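Local coordinates for protein nucleocapsid (Crimean-congo hemorrhagic fever virus, PDB 4AKL) that binds single- and double-stranded RNA, probably packaging the viral genome, and probably also cuts double-stranded DNA without sequence preference, at residues A347-P352 with K358-F363; K432-Q437 with F441-M446. One frame throughout, in Å; residues are numbered along the deposited sequence.

In the fold
Both contacts are short-range closures in the second half of a chain that is about half helix and has almost no strand. Coming from the N terminus, the chain first meets interaction 1, where a four-residue turn, 351-354, leads from helix 341-350 into helix 355-360 and the residues just after it; the two short helices are thereby joined on a ground of helices 306-316, 324-336 and 385-392. Interaction 2 follows along helix 425-440, whose last turns receive the loop leading to helix 450-460, near helices 56-71 and 163-181 from earlier in the chain. The two contacts lie in series, neither nested nor crossed, with nearest atoms about 16 Å apart and centres about 29 Å apart.

Interaction 1 of 2, residues A347-P352 with K358-F363; sequences ALLSTP and KLYELF
Leu349 lays its isobutyl end over one face of the Tyr360 ring. CD2 does most of the touching, 3.7 Å from the ring centroid and 18° off the normal, a CH-pi contact; CG and CD1 of Leu349 continue across the CD2-CE2 side of the same ring. Tyr360 presents this face because its CG stands anti to the backbone N (chi1 -173°), which swings the ring out toward helix 341-350. Over the opposite face, off toward the rim, lies Phe363 CD2, brought round by the type I beta turn from Tyr360 to Phe363.

Leu348 fills the buried side. Its two methyls divide the work: CD1 lies 3.6 Å from Phe363 CZ, approaching that ring obliquely, while CD2 meets Leu359 CD2 at 4.1 Å. Leu348 CB comes to the edge of the Tyr360 ring, 4.3 Å from Tyr360 CD2. Behind this part, Phe330 of helix 324-336 packs on Leu348, and Ile385 and Met388 of helix 385-392 pack on Leu359.

Toward solvent the contact thins out, for Leu349 and Tyr360 both remain partly exposed. Between the two segments themselves, dispersion and ring-face contacts do all the joining, so their fit rests on side-chain shape; a polar tie at this junction of two short helices comes from the intervening residues, where Lys357 NZ is hydrogen-bonded to Leu349 O.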
loop_
_atom_site.group_PDB
_atom_site.type_symbol
_atom_site.label_atom_id
_atom_site.label_comp_id
_atom_site.label_asym_id
_atom_site.label_seq_id
_atom_site.Cartn_x
_atom_site.Cartn_y
_atom_site.Cartn_z
ATOM N N ALA A 347 -1.036 22.232 15.540
ATOM C CA ALA A 347 -2.486 22.341 15.566
ATOM C C ALA A 347 -3.104 21.069 16.190
ATOM O O ALA A 347 -4.128 21.159 16.897
ATOM C CB ALA A 347 -3.031 22.559 14.169
ATOM N N LEU A 348 -2.489 19.907 15.935
ATOM C CA LEU A 348 -2.946 18.632 16.597
ATOM C C LEU A 348 -2.719 18.728 18.115
ATOM O O LEU A 348 -3.584 18.282 18.889
ATOM C CB LEU A 348 -2.257 17.404 16.030
ATOM C CG LEU A 348 -2.570 17.052 14.571
ATOM C CD1 LEU A 348 -1.667 15.926 14.073
ATOM C CD2 LEU A 348 -4.056 16.623 14.435
ATOM N N LEU A 349 -1.600 19.374 18.537
ATOM C CA LEU A 349 -1.291 19.518 19.964
ATOM C C LEU A 349 -2.074 20.570 20.660
ATOM O O LEU A 349 -2.138 20.544 21.891
ATOM C CB LEU A 349 0.191 19.830 20.203
ATOM C CG LEU A 349 1.169 18.775 19.781
ATOM C CD1 LEU A 349 2.584 19.339 20.030
ATOM C CD2 LEU A 349 0.931 17.410 20.499
ATOM N N SER A 350 -2.662 21.511 19.925
ATOM C CA SER A 350 -3.454 22.586 20.576
ATOM C C SER A 350 -4.942 22.346 20.459
ATOM O O SER A 350 -5.706 22.891 21.248
ATOM C CB SER A 350 -3.077 23.964 20.031
ATOM O OG SER A 350 -3.305 24.037 18.636
ATOM N N THR A 351 -5.379 21.511 19.503
ATOM C CA THR A 351 -6.817 21.387 19.282
ATOM C C THR A 351 -7.548 20.925 20.573
ATOM O O THR A 351 -7.006 20.122 21.330
ATOM C CB THR A 351 -7.173 20.478 18.106
ATOM O OG1 THR A 351 -8.601 20.487 17.934
ATOM C CG2 THR A 351 -6.691 19.074 18.335
ATOM N N PRO A 352 -8.762 21.459 20.843
ATOM C CA PRO A 352 -9.513 20.949 21.984
ATOM C C PRO A 352 -10.021 19.543 21.812
ATOM O O PRO A 352 -10.317 18.895 22.808
ATOM C CB PRO A 352 -10.697 21.910 22.081
ATOM C CG PRO A 352 -10.197 23.126 21.507
ATOM C CD PRO A 352 -9.403 22.656 20.309
ATOM N N LYS A 358 -4.067 12.267 20.383
ATOM C CA LYS A 358 -3.993 10.823 20.136
ATOM C C LYS A 358 -3.492 10.551 18.730
ATOM O O LYS A 358 -2.767 9.632 18.559
ATOM C CB LYS A 358 -5.331 10.111 20.412
ATOM C CG LYS A 358 -5.741 10.176 21.849
ATOM C CD LYS A 358 -7.115 9.580 22.015
ATOM C CE LYS A 358 -7.665 9.771 23.404
ATOM N NZ LYS A 358 -9.172 9.987 23.324
ATOM N N LEU A 359 -3.870 11.371 17.737
ATOM C CA LEU A 359 -3.338 11.182 16.381
ATOM C C LEU A 359 -1.841 11.539 16.403
ATOM O O LEU A 359 -1.029 10.885 15.760
ATOM C CB LEU A 359 -4.058 12.079 15.349
ATOM C CG LEU A 359 -3.850 11.680 13.885
ATOM C CD1 LEU A 359 -4.559 10.319 13.532
ATOM C CD2 LEU A 359 -4.317 12.778 12.932
ATOM N N TYR A 360 -1.492 12.599 17.149
ATOM C CA TYR A 360 -0.123 13.072 17.164
ATOM C C TYR A 360 0.797 11.976 17.692
ATOM O O TYR A 360 1.895 11.765 17.145
ATOM C CB TYR A 360 0.049 14.319 18.068
ATOM C CG TYR A 360 1.432 14.970 17.987
ATOM C CD1 TYR A 360 2.547 14.421 18.683
ATOM C CD2 TYR A 360 1.632 16.106 17.227
ATOM C CE1 TYR A 360 3.828 14.996 18.584
ATOM C CE2 TYR A 360 2.942 16.726 17.140
ATOM C CZ TYR A 360 4.019 16.171 17.815
ATOM O OH TYR A 360 5.289 16.777 17.737
ATOM N N GLU A 361 0.369 11.282 18.726
ATOM C CA GLU A 361 1.217 10.260 19.348
ATOM C C GLU A 361 1.519 9.077 18.427
ATOM O O GLU A 361 2.477 8.339 18.673
ATOM C CB GLU A 361 0.629 9.784 20.643
ATOM C CG GLU A 361 1.524 8.843 21.486
ATOM C CD GLU A 361 2.877 9.467 22.015
ATOM O OE1 GLU A 361 3.374 10.520 21.514
ATOM O OE2 GLU A 361 3.435 8.867 22.935
ATOM N N LEU A 362 0.734 8.929 17.378
ATOM C CA LEU A 362 1.010 7.927 16.339
ATOM C C LEU A 362 2.229 8.268 15.414
ATOM O O LEU A 362 2.858 7.366 14.839
ATOM C CB LEU A 362 -0.241 7.668 15.513
ATOM C CG LEU A 362 -1.498 7.300 16.291
ATOM C CD1 LEU A 362 -2.665 7.085 15.304
ATOM C CD2 LEU A 362 -1.287 6.083 17.209
ATOM N N PHE A 363 2.565 9.549 15.285
ATOM C CA PHE A 363 3.669 9.954 14.413
ATOM C C PHE A 363 4.969 9.259 14.706
ATOM O O PHE A 363 5.399 9.201 15.855
ATOM C CB PHE A 363 3.930 11.465 14.476
ATOM C CG PHE A 363 2.878 12.320 13.816
ATOM C CD1 PHE A 363 2.241 11.944 12.704
ATOM C CD2 PHE A 363 2.577 13.588 14.341
ATOM C CE1 PHE A 363 1.269 12.767 12.081
ATOM C CE2 PHE A 363 1.622 14.389 13.751
ATOM C CZ PHE A 363 0.970 13.967 12.592
#

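Interaction 2 of 2, residues K432-Q437 with F441-M446; sequences KLFEIQ and FNIQDM. Unlike the reference sequence in segment 441-446: Asp445 (reference His).
Gln437 O accepts the backbone N-H of Phe441 at 3.0 Å, an i to i+4 bond that carries the helical pattern to Phe441, where the chain departs from the helix. The N-H is bent away from a straight line (131° at the hydrogen), although the donor nitrogen lies close to the direction of the carbonyl bond. The same oxygen also lies at the edge of the Phe441 ring, 3.5 Å from CD2.

Beyond this bond the chain folds back, and Ile443 reaches the helix with its CG1-CD1 branch. CG1 sits 4.0 Å from Phe434 CE1, the two side chains crossing at about a right angle, and CD1 touches Gln437 CB at 4.1 Å. Although Phe434 CB does not point at the loop, a chi1 of 177° turns the ring so that CE1 meets Ile443. In the conformer described, the extended Gln437 side chain brings NE2 to 4.0 Å from Met446 SD, a loose contact, while OE1 is hydrogen-bonded to Ser451 of helix 450-460.

A type I beta turn from Ile443 to Met446 shapes the returning loop, and Arg176 of helix 163-181 bonds to Met446 O. The contact packs against both helix 163-181, through Phe434 and Ile443, and helix 56-71, through Gln437 and Phe441.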
loop_
_atom_site.group_PDB
_atom_site.type_symbol
_atom_site.label_atom_id
_atom_site.label_comp_id
_atom_site.label_asym_id
_atom_site.label_seq_id
_atom_site.Cartn_x
_atom_site.Cartn_y
_atom_site.Cartn_z
ATOM N N LYS A 432 6.482 17.006 -13.367
ATOM C CA LYS A 432 6.689 18.384 -13.043
ATOM C C LYS A 432 6.947 18.488 -11.541
ATOM O O LYS A 432 7.797 19.287 -11.146
ATOM C CB LYS A 432 5.550 19.298 -13.501
ATOM C CG LYS A 432 6.051 20.697 -13.953
ATOM C CD LYS A 432 6.834 20.556 -15.305
ATOM C CE LYS A 432 6.789 21.731 -16.201
ATOM N NZ LYS A 432 7.807 22.778 -15.958
ATOM N N LEU A 433 6.284 17.668 -10.712
ATOM C CA LEU A 433 6.582 17.683 -9.264
ATOM C C LEU A 433 7.986 17.169 -8.938
ATOM O O LEU A 433 8.653 17.700 -8.029
ATOM C CB LEU A 433 5.595 16.906 -8.444
ATOM C CG LEU A 433 4.232 17.556 -8.396
ATOM C CD1 LEU A 433 3.184 16.508 -8.064
ATOM C CD2 LEU A 433 4.187 18.731 -7.396
ATOM N N PHE A 434 8.413 16.145 -9.654
ATOM C CA PHE A 434 9.741 15.626 -9.518
ATOM C C PHE A 434 10.779 16.717 -9.880
ATOM O O PHE A 434 11.681 16.934 -9.132
ATOM C CB PHE A 434 9.932 14.384 -10.412
ATOM C CG PHE A 434 11.337 13.813 -10.379
ATOM C CD1 PHE A 434 11.756 13.009 -9.320
ATOM C CD2 PHE A 434 12.223 14.054 -11.398
ATOM C CE1 PHE A 434 13.042 12.474 -9.315
ATOM C CE2 PHE A 434 13.525 13.506 -11.381
ATOM C CZ PHE A 434 13.914 12.737 -10.344
ATOM N N GLU A 435 10.602 17.388 -11.010
ATOM C CA GLU A 435 11.539 18.388 -11.478
ATOM C C GLU A 435 11.613 19.499 -10.454
ATOM O O GLU A 435 12.693 19.967 -10.101
ATOM C CB GLU A 435 11.175 18.879 -12.886
ATOM C CG GLU A 435 11.384 17.749 -13.976
ATOM C CD GLU A 435 10.760 18.058 -15.350
ATOM O OE1 GLU A 435 9.733 18.789 -15.430
ATOM O OE2 GLU A 435 11.302 17.565 -16.367
ATOM N N ILE A 436 10.458 19.891 -9.935
ATOM C CA ILE A 436 10.407 20.904 -8.884
ATOM C C ILE A 436 11.162 20.444 -7.615
ATOM O O ILE A 436 11.989 21.230 -7.069
ATOM C CB ILE A 436 8.970 21.306 -8.567
ATOM C CG1 ILE A 436 8.344 22.029 -9.746
ATOM C CG2 ILE A 436 8.895 22.218 -7.343
ATOM C CD1 ILE A 436 6.858 22.130 -9.628
ATOM N N GLN A 437 10.912 19.217 -7.139
ATOM C CA GLN A 437 11.657 18.675 -5.966
ATOM C C GLN A 437 13.152 18.694 -6.252
ATOM O O GLN A 437 13.973 19.043 -5.352
ATOM C CB GLN A 437 11.316 17.212 -5.558
ATOM C CG GLN A 437 9.843 16.837 -5.342
ATOM C CD GLN A 437 9.592 15.352 -4.880
ATOM O OE1 GLN A 437 8.512 14.697 -5.187
ATOM N NE2 GLN A 437 10.563 14.834 -4.107
ATOM N N PHE A 441 16.150 20.476 -3.942
ATOM C CA PHE A 441 16.712 19.548 -2.966
ATOM C C PHE A 441 17.404 18.386 -3.625
ATOM O O PHE A 441 17.152 18.095 -4.790
ATOM C CB PHE A 441 15.615 18.938 -2.085
ATOM C CG PHE A 441 14.665 19.935 -1.482
ATOM C CD1 PHE A 441 14.977 20.590 -0.293
ATOM C CD2 PHE A 441 13.441 20.218 -2.111
ATOM C CE1 PHE A 441 14.062 21.529 0.269
ATOM C CE2 PHE A 441 12.524 21.142 -1.572
ATOM C CZ PHE A 441 12.820 21.796 -0.389
ATOM N N ASN A 442 18.261 17.703 -2.848
ATOM C CA ASN A 442 18.934 16.478 -3.291
ATOM C C ASN A 442 17.968 15.282 -3.259
ATOM O O ASN A 442 17.556 14.878 -2.211
ATOM C CB ASN A 442 20.145 16.175 -2.396
ATOM C CG ASN A 442 21.110 15.152 -3.023
ATOM O OD1 ASN A 442 20.798 14.478 -4.048
ATOM N ND2 ASN A 442 22.313 15.037 -2.409
ATOM N N ILE A 443 17.628 14.745 -4.425
ATOM C CA ILE A 443 16.727 13.582 -4.579
ATOM C C ILE A 443 17.265 12.376 -3.840
ATOM O O ILE A 443 16.588 11.806 -2.962
ATOM C CB ILE A 443 16.534 13.230 -6.125
ATOM C CG1 ILE A 443 15.607 14.225 -6.783
ATOM C CG2 ILE A 443 15.970 11.800 -6.390
ATOM C CD1 ILE A 443 14.272 14.430 -6.018
ATOM N N GLN A 444 18.502 12.029 -4.191
ATOM C CA GLN A 444 19.181 10.840 -3.654
ATOM C C GLN A 444 19.300 10.811 -2.119
ATOM O O GLN A 444 19.422 9.738 -1.553
ATOM C CB GLN A 444 20.567 10.648 -4.320
ATOM C CG GLN A 444 20.532 10.084 -5.764
ATOM C CD GLN A 444 20.261 11.111 -6.855
ATOM O OE1 GLN A 444 20.432 12.318 -6.662
ATOM N NE2 GLN A 444 19.831 10.620 -8.028
ATOM N N ASP A 445 19.244 11.969 -1.448
ATOM C CA ASP A 445 19.287 11.990 0.044
ATOM C C ASP A 445 17.967 11.754 0.788
ATOM O O ASP A 445 17.960 11.579 2.044
ATOM C CB ASP A 445 19.867 13.292 0.553
ATOM C CG ASP A 445 21.354 13.255 0.624
ATOM O OD1 ASP A 445 21.983 12.579 -0.235
ATOM O OD2 ASP A 445 21.896 13.905 1.536
ATOM N N MET A 446 16.866 11.762 0.059
ATOM C CA MET A 446 15.577 11.517 0.668
ATOM C C MET A 446 15.335 10.016 0.683
ATOM O O MET A 446 15.549 9.362 -0.318
ATOM C CB MET A 446 14.475 12.202 -0.122
ATOM C CG MET A 446 14.668 13.686 -0.290
ATOM S SD MET A 446 13.339 14.369 -1.298
ATOM C CE MET A 446 12.119 14.729 -0.032
#